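Local coordinates for protein phosphoribosyl-AMP cyclohydrolase (Medicago truncatula, PDB 7BGM) that probably catalyses two steps of histidine biosynthesis in a plant, hydrolysing phosphoribosyl-ATP to phosphoribosyl-AMP and then opening the purine ring of the product, at residues K160-C163 and S164-E168; V199-L203 and K204-V208; Y129-E132 and S133-Q137; G35-N38 and R39-A43. All blocks are in the same frame, centred on the assembly; numbering follows the deposited sequence.

Contact 1: K160-C163 and S164-E168; sequences KLLC and SKIRE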
loop_
_atom_site.group_PDB
_atom_site.type_symbol
_atom_site.label_atom_id
_atom_site.label_comp_id
_atom_site.label_asym_id
_atom_site.label_seq_id
_atom_site.Cartn_x
_atom_site.Cartn_y
_atom_site.Cartn_z
ATOM N N LYS A 160 -23.341 -14.397 16.643
ATOM C CA LYS A 160 -22.873 -15.483 17.502
ATOM C C LYS A 160 -22.075 -16.512 16.714
ATOM O O LYS A 160 -21.054 -17.012 17.196
ATOM C CB LYS A 160 -24.056 -16.141 18.224
ATOM C CG LYS A 160 -24.809 -15.191 19.159
ATOM C CD LYS A 160 -23.904 -14.100 19.771
ATOM C CE LYS A 160 -23.045 -14.605 20.937
ATOM N NZ LYS A 160 -21.721 -13.891 21.005
ATOM N N LEU A 161 -22.522 -16.835 15.498
ATOM C CA LEU A 161 -21.696 -17.640 14.609
ATOM C C LEU A 161 -20.363 -16.953 14.349
ATOM O O LEU A 161 -19.309 -17.599 14.387
ATOM C CB LEU A 161 -22.439 -17.904 13.299
ATOM C CG LEU A 161 -21.683 -18.582 12.153
ATOM C CD1 LEU A 161 -21.167 -19.939 12.588
ATOM C CD2 LEU A 161 -22.584 -18.718 10.933
ATOM N N LEU A 162 -20.387 -15.631 14.119
ATOM C CA LEU A 162 -19.162 -14.914 13.766
ATOM C C LEU A 162 -18.151 -14.933 14.906
ATOM O O LEU A 162 -16.962 -15.201 14.688
ATOM C CB LEU A 162 -19.477 -13.470 13.366
ATOM C CG LEU A 162 -18.263 -12.577 13.055
ATOM C CD1 LEU A 162 -17.430 -13.108 11.887
ATOM C CD2 LEU A 162 -18.720 -11.145 12.792
ATOM N N CYS A 163 -18.596 -14.617 16.124
ATOM C CA CYS A 163 -17.668 -14.590 17.255
ATOM C C CYS A 163 -17.167 -15.984 17.569
ATOM O O CYS A 163 -15.996 -16.163 17.923
ATOM C CB CYS A 163 -18.339 -13.980 18.486
ATOM S SG CYS A 163 -18.664 -12.208 18.307
ATOM N N SER A 164 -18.042 -16.980 17.432
ATOM C CA SER A 164 -17.623 -18.370 17.530
ATOM C C SER A 164 -16.459 -18.670 16.591
ATOM O O SER A 164 -15.461 -19.281 16.994
ATOM C CB SER A 164 -18.804 -19.284 17.213
ATOM O OG SER A 164 -18.448 -20.627 17.444
ATOM N N LYS A 165 -16.577 -18.243 15.327
ATOM C CA LYS A 165 -15.527 -18.501 14.345
ATOM C C LYS A 165 -14.235 -17.758 14.684
ATOM O O LYS A 165 -13.142 -18.298 14.502
ATOM C CB LYS A 165 -16.004 -18.109 12.939
ATOM C CG LYS A 165 -17.059 -19.052 12.338
ATOM C CD LYS A 165 -16.511 -20.457 12.110
ATOM C CE LYS A 165 -15.227 -20.450 11.272
ATOM N NZ LYS A 165 -14.470 -21.734 11.400
ATOM N N ILE A 166 -14.334 -16.507 15.148
ATOM C CA ILE A 166 -13.126 -15.737 15.451
ATOM C C ILE A 166 -12.344 -16.416 16.566
ATOM O O ILE A 166 -11.127 -16.602 16.468
ATOM C CB ILE A 166 -13.484 -14.285 15.817
ATOM C CG1 ILE A 166 -13.903 -13.493 14.569
ATOM C CG2 ILE A 166 -12.300 -13.593 16.500
ATOM C CD1 ILE A 166 -14.541 -12.160 14.905
ATOM N N ARG A 167 -13.040 -16.810 17.639
ATOM C CA ARG A 167 -12.385 -17.536 18.716
ATOM C C ARG A 167 -11.797 -18.857 18.215
ATOM O O ARG A 167 -10.651 -19.205 18.543
ATOM C CB ARG A 167 -13.390 -17.770 19.852
ATOM C CG ARG A 167 -13.714 -16.496 20.626
ATOM C CD ARG A 167 -14.678 -16.726 21.779
ATOM N NE ARG A 167 -14.863 -15.509 22.571
ATOM C CZ ARG A 167 -15.946 -14.738 22.515
ATOM N NH1 ARG A 167 -16.946 -15.048 21.700
ATOM N NH2 ARG A 167 -16.011 -13.643 23.252
ATOM N N GLU A 168 -12.568 -19.598 17.409
ATOM C CA GLU A 168 -12.101 -20.867 16.859
ATOM C C GLU A 168 -10.854 -20.685 16.005
ATOM O O GLU A 168 -9.901 -21.474 16.102
ATOM C CB GLU A 168 -13.214 -21.504 16.031
ATOM C CG GLU A 168 -12.733 -22.501 14.977
ATOM C CD GLU A 168 -13.877 -23.216 14.266
ATOM O OE1 GLU A 168 -14.817 -23.689 14.949
ATOM O OE2 GLU A 168 -13.837 -23.311 13.023
#

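Contact 2: V199-L203 and K204-V208; sequences VLLAL and KDVKV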
loop_
_atom_site.group_PDB
_atom_site.type_symbol
_atom_site.label_atom_id
_atom_site.label_comp_id
_atom_site.label_asym_id
_atom_site.label_seq_id
_atom_site.Cartn_x
_atom_site.Cartn_y
_atom_site.Cartn_z
ATOM N N VAL A 199 -14.845 -9.190 9.097
ATOM C CA VAL A 199 -16.309 -9.151 9.100
ATOM C C VAL A 199 -16.819 -8.447 10.354
ATOM O O VAL A 199 -17.755 -7.631 10.289
ATOM C CB VAL A 199 -16.899 -10.567 8.952
ATOM C CG1 VAL A 199 -18.439 -10.515 8.972
ATOM C CG2 VAL A 199 -16.392 -11.206 7.660
ATOM N N LEU A 200 -16.205 -8.732 11.508
ATOM C CA LEU A 200 -16.559 -8.011 12.732
ATOM C C LEU A 200 -16.252 -6.521 12.610
ATOM O O LEU A 200 -17.054 -5.681 13.037
ATOM C CB LEU A 200 -15.842 -8.626 13.946
ATOM C CG LEU A 200 -16.077 -7.993 15.323
ATOM C CD1 LEU A 200 -15.954 -9.058 16.449
ATOM C CD2 LEU A 200 -15.121 -6.847 15.618
ATOM N N LEU A 201 -15.093 -6.163 12.028
ATOM C CA LEU A 201 -14.811 -4.739 11.828
ATOM C C LEU A 201 -15.909 -4.070 11.012
ATOM O O LEU A 201 -16.319 -2.937 11.316
ATOM C CB LEU A 201 -13.462 -4.546 11.134
ATOM C CG LEU A 201 -12.202 -5.001 11.867
ATOM C CD1 LEU A 201 -10.965 -4.608 11.062
ATOM C CD2 LEU A 201 -12.140 -4.397 13.270
ATOM N N ALA A 202 -16.402 -4.754 9.973
ATOM C CA ALA A 202 -17.474 -4.178 9.163
ATOM C C ALA A 202 -18.730 -3.927 9.991
ATOM O O ALA A 202 -19.381 -2.877 9.855
ATOM C CB ALA A 202 -17.794 -5.092 7.984
ATOM N N LEU A 203 -19.090 -4.879 10.854
ATOM C CA LEU A 203 -20.264 -4.694 11.708
ATOM C C LEU A 203 -20.092 -3.522 12.680
ATOM O O LEU A 203 -21.083 -2.851 13.020
ATOM C CB LEU A 203 -20.567 -5.994 12.464
ATOM C CG LEU A 203 -21.016 -7.181 11.604
ATOM C CD1 LEU A 203 -21.150 -8.458 12.413
ATOM C CD2 LEU A 203 -22.338 -6.843 10.887
ATOM N N LYS A 204 -18.857 -3.239 13.109
ATOM C CA LYS A 204 -18.567 -2.154 14.048
ATOM C C LYS A 204 -18.212 -0.834 13.368
ATOM O O LYS A 204 -17.945 0.154 14.067
ATOM C CB LYS A 204 -17.418 -2.553 14.984
ATOM C CG LYS A 204 -17.727 -3.768 15.865
ATOM C CD LYS A 204 -18.936 -3.544 16.814
ATOM C CE LYS A 204 -18.676 -2.423 17.823
ATOM N NZ LYS A 204 -19.869 -2.170 18.750
ATOM N N ASP A 205 -18.192 -0.797 12.035
ATOM C CA ASP A 205 -17.911 0.424 11.281
ATOM C C ASP A 205 -16.465 0.878 11.505
ATOM O O ASP A 205 -16.180 2.076 11.590
ATOM C CB ASP A 205 -18.910 1.539 11.637
ATOM C CG ASP A 205 -18.951 2.651 10.601
ATOM O OD1 ASP A 205 -18.471 2.437 9.467
ATOM O OD2 ASP A 205 -19.468 3.746 10.925
ATOM N N VAL A 206 -15.553 -0.088 11.624
ATOM C CA VAL A 206 -14.122 0.176 11.804
ATOM C C VAL A 206 -13.392 -0.145 10.510
ATOM O O VAL A 206 -13.573 -1.225 9.937
ATOM C CB VAL A 206 -13.531 -0.629 12.975
ATOM C CG1 VAL A 206 -12.033 -0.387 13.050
ATOM C CG2 VAL A 206 -14.195 -0.175 14.270
ATOM N N LYS A 207 -12.566 0.797 10.056
ATOM C CA LYS A 207 -11.711 0.604 8.889
ATOM C C LYS A 207 -10.346 0.033 9.283
ATOM O O LYS A 207 -9.775 0.384 10.319
ATOM C CB LYS A 207 -11.514 1.934 8.170
ATOM C CG LYS A 207 -12.806 2.571 7.728
ATOM C CD LYS A 207 -13.188 2.131 6.360
ATOM C CE LYS A 207 -12.129 2.676 5.379
ATOM N NZ LYS A 207 -12.588 2.954 4.015
ATOM N N VAL A 208 -9.806 -0.834 8.421
ATOM C CA VAL A 208 -8.446 -1.351 8.611
ATOM C C VAL A 208 -7.453 -0.207 8.823
ATOM O O VAL A 208 -6.554 -0.289 9.671
ATOM C CB VAL A 208 -8.040 -2.216 7.398
ATOM C CG1 VAL A 208 -6.513 -2.482 7.377
ATOM C CG2 VAL A 208 -8.825 -3.535 7.385
#

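Contact 3: Y129-E132 and S133-Q137; sequences YALE and STISQ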
loop_
_atom_site.group_PDB
_atom_site.type_symbol
_atom_site.label_atom_id
_atom_site.label_comp_id
_atom_site.label_asym_id
_atom_site.label_seq_id
_atom_site.Cartn_x
_atom_site.Cartn_y
_atom_site.Cartn_z
ATOM N N TYR A 129 -7.368 -4.255 1.280
ATOM C CA TYR A 129 -8.419 -3.246 1.143
ATOM C C TYR A 129 -9.494 -3.694 0.153
ATOM O O TYR A 129 -10.676 -3.316 0.305
ATOM C CB TYR A 129 -7.765 -1.895 0.766
ATOM C CG TYR A 129 -6.734 -1.595 1.845
ATOM C CD1 TYR A 129 -7.140 -1.077 3.083
ATOM C CD2 TYR A 129 -5.359 -1.941 1.678
ATOM C CE1 TYR A 129 -6.231 -0.865 4.113
ATOM C CE2 TYR A 129 -4.440 -1.731 2.711
ATOM C CZ TYR A 129 -4.900 -1.210 3.946
ATOM O OH TYR A 129 -4.039 -0.989 4.998
ATOM N N ALA A 130 -9.107 -4.543 -0.814
ATOM C CA ALA A 130 -10.069 -5.162 -1.719
ATOM C C ALA A 130 -11.005 -6.080 -0.943
ATOM O O ALA A 130 -12.228 -6.064 -1.145
ATOM C CB ALA A 130 -9.337 -5.924 -2.833
ATOM N N LEU A 131 -10.452 -6.862 -0.031
ATOM C CA LEU A 131 -11.301 -7.687 0.813
ATOM C C LEU A 131 -12.212 -6.825 1.684
ATOM O O LEU A 131 -13.398 -7.136 1.853
ATOM C CB LEU A 131 -10.441 -8.611 1.671
ATOM C CG LEU A 131 -11.232 -9.461 2.675
ATOM C CD1 LEU A 131 -12.247 -10.337 1.947
ATOM C CD2 LEU A 131 -10.274 -10.331 3.457
ATOM N N GLU A 132 -11.667 -5.754 2.265
ATOM C CA GLU A 132 -12.497 -4.844 3.043
ATOM C C GLU A 132 -13.652 -4.312 2.203
ATOM O O GLU A 132 -14.802 -4.267 2.660
ATOM C CB GLU A 132 -11.646 -3.698 3.580
ATOM C CG GLU A 132 -12.411 -2.652 4.360
ATOM C CD GLU A 132 -11.489 -1.623 4.983
ATOM O OE1 GLU A 132 -10.760 -0.966 4.217
ATOM O OE2 GLU A 132 -11.468 -1.505 6.239
ATOM N N SER A 133 -13.371 -3.941 0.953
ATOM C CA SER A 133 -14.425 -3.407 0.096
ATOM C C SER A 133 -15.492 -4.454 -0.212
ATOM O O SER A 133 -16.699 -4.160 -0.187
ATOM C CB SER A 133 -13.784 -2.862 -1.178
ATOM O OG SER A 133 -14.739 -2.352 -2.077
ATOM N N THR A 134 -15.073 -5.685 -0.501
ATOM C CA THR A 134 -16.026 -6.758 -0.772
ATOM C C THR A 134 -16.964 -6.978 0.409
ATOM O O THR A 134 -18.179 -7.100 0.231
ATOM C CB THR A 134 -15.261 -8.040 -1.103
ATOM O OG1 THR A 134 -14.614 -7.875 -2.370
ATOM C CG2 THR A 134 -16.193 -9.240 -1.171
ATOM N N ILE A 135 -16.416 -7.010 1.624
ATOM C CA ILE A 135 -17.252 -7.217 2.806
ATOM C C ILE A 135 -18.263 -6.085 2.962
ATOM O O ILE A 135 -19.439 -6.316 3.273
ATOM C CB ILE A 135 -16.359 -7.358 4.049
ATOM C CG1 ILE A 135 -15.553 -8.650 3.960
ATOM C CG2 ILE A 135 -17.199 -7.284 5.317
ATOM C CD1 ILE A 135 -14.413 -8.712 4.984
ATOM N N SER A 136 -17.810 -4.845 2.770
ATOM C CA SER A 136 -18.687 -3.684 2.870
ATOM C C SER A 136 -19.825 -3.775 1.858
ATOM O O SER A 136 -21.000 -3.534 2.195
ATOM C CB SER A 136 -17.852 -2.408 2.670
ATOM O OG SER A 136 -18.640 -1.231 2.742
ATOM N N GLN A 137 -19.508 -4.179 0.625
ATOM C CA GLN A 137 -20.552 -4.367 -0.375
ATOM C C GLN A 137 -21.552 -5.435 0.049
ATOM O O GLN A 137 -22.755 -5.271 -0.167
ATOM C CB GLN A 137 -19.931 -4.732 -1.715
ATOM C CG GLN A 137 -19.011 -3.679 -2.249
ATOM C CD GLN A 137 -18.344 -4.127 -3.528
ATOM O OE1 GLN A 137 -19.001 -4.634 -4.432
ATOM N NE2 GLN A 137 -17.031 -3.954 -3.605
#

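Contact 4: G35-N38 and R39-A43; sequences GFAN and REAVA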
loop_
_atom_site.group_PDB
_atom_site.type_symbol
_atom_site.label_atom_id
_atom_site.label_comp_id
_atom_site.label_asym_id
_atom_site.label_seq_id
_atom_site.Cartn_x
_atom_site.Cartn_y
_atom_site.Cartn_z
ATOM N N GLY A 35 2.321 14.028 -8.760
ATOM C CA GLY A 35 2.605 15.243 -9.478
ATOM C C GLY A 35 4.080 15.429 -9.727
ATOM O O GLY A 35 4.816 14.450 -9.872
ATOM N N PHE A 36 4.525 16.678 -9.782
ATOM C CA PHE A 36 5.920 17.010 -10.016
ATOM C C PHE A 36 6.363 17.966 -8.914
ATOM O O PHE A 36 5.539 18.641 -8.275
ATOM C CB PHE A 36 6.129 17.607 -11.453
ATOM C CG PHE A 36 5.931 16.591 -12.514
ATOM C CD1 PHE A 36 4.649 16.291 -12.983
ATOM C CD2 PHE A 36 7.014 15.875 -13.011
ATOM C CE1 PHE A 36 4.448 15.291 -13.926
ATOM C CE2 PHE A 36 6.829 14.889 -13.975
ATOM C CZ PHE A 36 5.546 14.583 -14.418
ATOM N N ALA A 37 7.661 17.994 -8.648
ATOM C CA ALA A 37 8.194 18.877 -7.636
ATOM C C ALA A 37 9.485 19.487 -8.161
ATOM O O ALA A 37 10.261 18.798 -8.828
ATOM C CB ALA A 37 8.439 18.116 -6.329
ATOM N N ASN A 38 9.705 20.778 -7.891
ATOM C CA ASN A 38 11.003 21.385 -8.114
ATOM C C ASN A 38 11.732 21.517 -6.771
ATOM O O ASN A 38 11.270 21.011 -5.733
ATOM C CB ASN A 38 10.866 22.736 -8.833
ATOM C CG ASN A 38 10.037 23.741 -8.043
ATOM O OD1 ASN A 38 9.539 23.429 -6.955
ATOM N ND2 ASN A 38 9.859 24.941 -8.601
ATOM N N ARG A 39 12.886 22.192 -6.777
ATOM C CA ARG A 39 13.660 22.316 -5.545
ATOM C C ARG A 39 12.803 22.918 -4.439
ATOM O O ARG A 39 12.710 22.376 -3.325
ATOM C CB ARG A 39 14.893 23.185 -5.778
ATOM C CG ARG A 39 16.061 22.489 -6.420
ATOM C CD ARG A 39 17.194 23.503 -6.594
ATOM N NE ARG A 39 17.879 23.742 -5.326
ATOM C CZ ARG A 39 18.987 23.104 -4.964
ATOM N NH1 ARG A 39 19.522 22.216 -5.789
ATOM N NH2 ARG A 39 19.562 23.351 -3.789
ATOM N N GLU A 40 12.163 24.044 -4.746
ATOM C CA GLU A 40 11.361 24.728 -3.742
ATOM C C GLU A 40 10.222 23.855 -3.225
ATOM O O GLU A 40 9.944 23.867 -2.023
ATOM C CB GLU A 40 10.822 26.038 -4.286
ATOM C CG GLU A 40 9.999 26.768 -3.235
ATOM C CD GLU A 40 9.633 28.212 -3.595
ATOM O OE1 GLU A 40 9.812 28.648 -4.762
ATOM O OE2 GLU A 40 9.166 28.919 -2.674
ATOM N N ALA A 41 9.561 23.085 -4.094
ATOM C CA ALA A 41 8.457 22.240 -3.623
ATOM C C ALA A 41 8.945 21.188 -2.633
ATOM O O ALA A 41 8.253 20.896 -1.640
ATOM C CB ALA A 41 7.722 21.560 -4.785
ATOM N N VAL A 42 10.114 20.578 -2.892
ATOM C CA VAL A 42 10.605 19.564 -1.969
ATOM C C VAL A 42 11.028 20.216 -0.662
ATOM O O VAL A 42 10.716 19.718 0.435
ATOM C CB VAL A 42 11.762 18.774 -2.611
ATOM C CG1 VAL A 42 12.350 17.771 -1.594
ATOM C CG2 VAL A 42 11.267 18.059 -3.879
ATOM N N ALA A 43 11.734 21.340 -0.744
ATOM C CA ALA A 43 12.152 22.035 0.480
ATOM C C ALA A 43 10.943 22.459 1.319
ATOM O O ALA A 43 10.958 22.356 2.553
ATOM C CB ALA A 43 13.006 23.248 0.130
HETATM O O HOH W 1 8.556 27.610 -7.836
#

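Contact 1: K160-C163 and S164-E168
The flat guanidinium of Arg167 meets Cys163. CB of Cys163 comes to it at a slant, neither squarely over a face nor at an edge, with Arg167 NH1 3.7 Å from Cys163 CB. NH1 and NH2 bind the second subunit: NH1 forms a salt bridge with Glu178 of that chain and NH2 a hydrogen bond to its Asn171. Lys160 NZ, 5.0 Å from Arg167 NH1, bridges to the same Glu178, which probably offsets the two like charges. Arg167 CG lies beside the backbone N (chi1 -72°), and the chain then runs extended to NE, which brings NH1 alongside Cys163 CB. An alanine in place of Arg167 would probably leave Asn171 of the second subunit without this donor and Glu178 of that subunit with one cation fewer. The backbone is regular alpha helix, part of helix 159-178. Arg167 N donates to Cys163 O at 3.0 Å in an almost straight bond (177°). Ile166 N binds Leu162 O in the same i to i+4 pattern. This helix belongs to the MazG-type pyrophosphohydrolase part, and the next residue, Glu169, binds zinc. Lys165 CG packs 3.4 Å from Leu161 O, and the bent lysine chain then leads NZ away to a salt bridge with Glu169. Lys165 and Glu168 both bind AMP in another structure of this protein. On the buried side, Leu162 CG lies 4.2 Å from Ile166 CD1. These two side chains face His196, Leu200 and Leu203 of helix 183-204.

Contact 2: V199-L203 and K204-V208
Leu201 and Val206 meet through both backbone and side chain where helix 183-204 ends. Backbone bonds close the helix end. Val206 N donates to Leu201 O at 3.0 Å, and the N-H points almost straight at it (173°). Asp205 N donates to Ala202 O at 3.2 Å, but it comes in from above the carbonyl plane. Lys204 N still makes an ordinary helical bond to Leu200 O, with a second, weak one to Leu201 O. Asp205 allows this turn by taking a positive phi of 66°.

Among the apolar contacts, Leu201 CD2 rests 4.0 Å from Val206 CG1. Leu201 CG sits beside the backbone N (chi1 -64°), which swings the branched end toward the valine past the turn. The other methyl, Leu201 CD1, reaches Val208 CG2 at 4.4 Å. Leu200 and Lys204 lie side by side and point the same way, with Leu200 CD2 4.0 Å from Lys204 CG.

The second subunit supplies further partners. Lys204 bends at chi2 and chi3, and its NZ hydrogen-bonds the backbone O of Glu181 of that chain. Lys183 of the second subunit donates to Asp205 O, and Thr186 of the same subunit packs against Leu200, Leu201 and Lys204.

Asp205 N to Ala202 O and Val206 N to Leu201 O, around a residue of positive phi, make a Schellman motif. The Leu201 to Val206 side-chain contact is the apolar pairing that commonly goes with such a helix end. Here the motif ends helix 183-204 and sends the chain on to helix 208-218.

Contact 3: Y129-E132 and S133-Q137
Leu131 and Ile135 stand one turn apart on helix 127-140, their side chains set at a slant to each other. Ile135 CD1 lies 4.0 Å from Leu131 CG. Ile135 CD1 is also 3.6 Å from Leu131 O. Ile135 CG1 is beside the backbone N (chi1 -67°), which lays its chain back along the preceding turn. Both residues are buried against Met198 of helix 183-204, and Ile135 also packs on Ala202.

A different pairing runs between Ala130 and Thr134. Thr134 N donates to Ala130 O at 2.9 Å, and Thr134 OG1 donates to the same oxygen at 3.2 Å. The two donors reach Ala130 O from opposite faces of its plane, and the hydroxyl comes from above the plane, 36° out of it. A threonine that turns its hydroxyl back to the i-4 carbonyl is common within an alpha helix. Here the helix belongs to the pyrophosphohydrolase part, and the next residue is Arg138, which binds AMP in another structure of this protein.

Gln137 folds back on Ser133, NE2 donating to OG at 3.2 Å with the oxygen close to the amide plane. Glu132 extends away from the helix instead, and its OE2 accepts from Val208 N in the first turn of helix 208-218.

Contact 4: G35-N38 and R39-A43
Asn38 OD1 accepts from Ala41 N at 2.9 Å, with an N-H to acceptor angle of 155°. The amide can turn back over the first turn because CG sits between the backbone N and the carbonyl carbon (chi1 60°), normally a crowded position. OD1 also lies 3.4 Å from Ala41 CB. The backbone O of Asn38 takes a bond of its own, from Val42 N at 3.1 Å, lying nearly along the C=O axis. Asn38 is thus the N-cap of helix 39-48, at the step from strand 31-37 into that helix in the cyclohydrolase part. If an alanine stood here, Ala41 N would probably lose its capping acceptor and the first turn would be held less firmly.

Before the cap, Ala37 CB touches two side chains of the helix, 3.8 Å from Ala41 CB and 3.7 Å from Val42 CG2. Tyr88 of strand 85-92 packs on Ala37 and Val42. Further out, a water accepts from Asn38 ND2 at 3.1 Å and donates weakly to Glu40 OE1. Leu61 of strand 60-63 lies against Asn38, Glu40 and Ala41. Arg39 NH1 forms a salt bridge with Asp9 of helix 3-9.

From the N terminus the order is contact 4, contact 3, contact 1 and contact 2. All are local and in series; none nests in or crosses another. Contact 4 closes the step from strand to helix in the cyclohydrolase part. Its centre lies about 35 Å from that of contact 3, on the opposite side of the chain's centre. The other three lie in the helical pyrophosphohydrolase part. Contacts 3 and 1 each span turns inside one helix and do not touch. Contact 2 closes the bend between helices 183-204 and 208-218. It touches contacts 1 and 3, so it links helix 159-178 with helix 127-140. Contacts 1 and 2 meet the second subunit through several residues, contacts 3 and 4 through one each.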